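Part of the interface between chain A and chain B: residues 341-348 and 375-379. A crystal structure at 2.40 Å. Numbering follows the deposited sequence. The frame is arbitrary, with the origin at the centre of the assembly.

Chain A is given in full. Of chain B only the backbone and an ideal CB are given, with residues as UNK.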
# COMPACT_ATOMS: atom_id res chain seq x y z
N THR A 341 -17.38 -1.08 -13.65
CA THR A 341 -16.89 -1.03 -12.28
C THR A 341 -17.50 0.17 -11.56
O THR A 341 -17.81 1.18 -12.19
CB THR A 341 -15.36 -0.95 -12.24
OG1 THR A 341 -14.90 0.31 -12.76
CG2 THR A 341 -14.73 -2.12 -13.03
N PRO A 342 -17.67 0.07 -10.24
CA PRO A 342 -18.37 1.15 -9.51
C PRO A 342 -17.68 2.50 -9.60
O PRO A 342 -18.38 3.53 -9.62
CB PRO A 342 -18.40 0.63 -8.07
CG PRO A 342 -17.27 -0.40 -8.00
CD PRO A 342 -17.24 -1.02 -9.36
N THR A 343 -16.36 2.55 -9.64
CA THR A 343 -15.68 3.84 -9.71
C THR A 343 -15.14 4.18 -11.09
O THR A 343 -14.72 5.31 -11.31
CB THR A 343 -14.52 3.92 -8.71
OG1 THR A 343 -13.44 3.11 -9.18
CG2 THR A 343 -14.97 3.48 -7.31
N GLY A 344 -15.21 3.26 -12.04
CA GLY A 344 -14.64 3.53 -13.34
C GLY A 344 -13.18 3.17 -13.48
O GLY A 344 -12.64 3.25 -14.59
N SER A 345 -12.52 2.77 -12.39
CA SER A 345 -11.17 2.23 -12.42
C SER A 345 -11.20 0.75 -12.05
O SER A 345 -11.96 0.36 -11.16
CB SER A 345 -10.25 2.99 -11.46
OG SER A 345 -8.99 2.36 -11.35
N PRO A 346 -10.46 -0.10 -12.76
CA PRO A 346 -10.35 -1.49 -12.31
C PRO A 346 -9.49 -1.63 -11.05
O PRO A 346 -9.54 -2.68 -10.40
CB PRO A 346 -9.71 -2.20 -13.51
CG PRO A 346 -8.85 -1.11 -14.12
CD PRO A 346 -9.60 0.19 -13.92
N ASN A 347 -8.74 -0.58 -10.69
CA ASN A 347 -7.93 -0.57 -9.47
C ASN A 347 -7.09 -1.85 -9.38
O ASN A 347 -7.14 -2.60 -8.40
CB ASN A 347 -8.80 -0.37 -8.24
CG ASN A 347 -8.00 -0.10 -6.99
OD1 ASN A 347 -6.85 0.34 -7.05
ND2 ASN A 347 -8.61 -0.38 -5.84
N VAL A 348 -6.39 -2.12 -10.48
CA VAL A 348 -5.51 -3.27 -10.64
C VAL A 348 -4.07 -2.79 -10.47
O VAL A 348 -3.64 -1.86 -11.16
CB VAL A 348 -5.70 -3.90 -12.03
CG1 VAL A 348 -4.68 -5.00 -12.25
CG2 VAL A 348 -7.12 -4.38 -12.19
N UNK B 375 -10.13 6.27 -0.92
CA UNK B 375 -9.77 5.83 -2.27
C UNK B 375 -10.62 4.64 -2.70
O UNK B 375 -10.72 3.64 -1.97
CB UNK B 375 -8.29 5.47 -2.34
N UNK B 376 -11.19 4.74 -3.90
CA UNK B 376 -12.02 3.69 -4.48
C UNK B 376 -13.20 3.32 -3.58
O UNK B 376 -13.61 2.17 -3.51
CB UNK B 376 -11.17 2.45 -4.76
N UNK B 377 -13.78 4.31 -2.93
CA UNK B 377 -14.95 4.10 -2.09
C UNK B 377 -16.22 4.53 -2.83
O UNK B 377 -16.18 5.29 -3.80
CB UNK B 377 -14.81 4.87 -0.77
N UNK B 378 -17.35 4.00 -2.37
CA UNK B 378 -18.66 4.33 -2.92
C UNK B 378 -19.50 5.03 -1.86
O UNK B 378 -19.54 4.60 -0.70
CB UNK B 378 -19.37 3.07 -3.43
N UNK B 379 -20.22 6.07 -2.27
CA UNK B 379 -21.04 6.86 -1.35
C UNK B 379 -22.46 6.94 -1.88
O UNK B 379 -22.69 7.43 -2.99
CB UNK B 379 -20.46 8.26 -1.16

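At position 375 the CA-to-CB bond points sideways to chain A, and an ideal CB has nothing of the other stretch within 5.5 Å. The backbone, at phi -137° and psi 130°, is extended and admits almost any residue, so chain A sets little constraint here. The deposited residue is Asp B375. Its end comes nearer than its CB suggests, and a water that donates to both sides links its OD2 to OD1 of Asn A347, at 2.9 Å from each.

Position 376 is the one that faces chain A squarely. Its CB points toward the other stretch, and the ideal CB lies 4.0 Å from ND2 of Asn A347 and 4.7 Å from CG2 of Thr A343. Phi 57° and psi 38° place the backbone in the left-handed region, where glycine is easiest and asparagine and aspartate are the best tolerated of the others. Chain A offers polar groups here: the hydroxyls of Thr A343 and Ser A345 and the amide of Asn A347. A short polar side chain therefore suits both backbone and surroundings, while glycine would satisfy only the first. The residue is Asn B376, with chi1 at -86° (m). Its OD1 accepts a hydrogen bond from OG1 of Thr A343 at 3.1 Å, the one direct hydrogen bond between the stretches. Its ND2 donates to OD2 of Asp B375 at 2.8 Å and to a water at 2.9 Å; that water in turn donates to OG of Ser A345 at 3.0 Å. ND2 of Asn B376 also lies 3.3 Å from ND2 of Asn A347, but two donors cannot bond to each other.

At position 377 the CB points away from chain A, which leaves the choice open as far as this contact is concerned. The residue is Cys B377; its backbone O approaches CG2 of Thr A343 at 4.1 Å, a contact that does not depend on the side chain.

Position 378 has an extended backbone and a sideways CB, 5.3 Å from CB of Pro A342. A short side chain would barely reach the proline, whereas a longer one, aliphatic or with a flexible polar end, could lie against it. Glu B378 brings OE2 to 3.3 Å from CB of Pro A342, a packing contact without a hydrogen bond, while OE1 is hydrogen-bonded elsewhere in the structure.

Position 379 is out of reach of chain A; it is Phe B379.

Chain B 375-379: DNCEF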
# COMPACT_ATOMS: atom_id res chain seq x y z
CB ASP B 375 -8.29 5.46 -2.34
CG ASP B 375 -7.89 4.99 -3.72
OD1 ASP B 375 -7.60 5.84 -4.58
OD2 ASP B 375 -7.91 3.76 -3.93
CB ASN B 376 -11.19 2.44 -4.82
CG ASN B 376 -10.54 2.53 -6.18
OD1 ASN B 376 -11.20 2.31 -7.21
ND2 ASN B 376 -9.26 2.86 -6.20
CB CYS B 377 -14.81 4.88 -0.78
SG CYS B 377 -13.47 4.27 0.30
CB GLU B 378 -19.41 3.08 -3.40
CG GLU B 378 -18.72 2.26 -4.45
CD GLU B 378 -19.55 1.06 -4.88
OE1 GLU B 378 -20.76 1.21 -5.13
OE2 GLU B 378 -18.99 -0.06 -4.93
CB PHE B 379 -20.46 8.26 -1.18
CG PHE B 379 -19.14 8.29 -0.49
CD1 PHE B 379 -19.06 8.39 0.89
CD2 PHE B 379 -17.96 8.25 -1.22
CE1 PHE B 379 -17.82 8.44 1.54
CE2 PHE B 379 -16.72 8.30 -0.59
CZ PHE B 379 -16.65 8.39 0.79
O HOH W 1 -7.79 3.04 -8.68
O HOH W 2 -5.81 2.29 -5.22
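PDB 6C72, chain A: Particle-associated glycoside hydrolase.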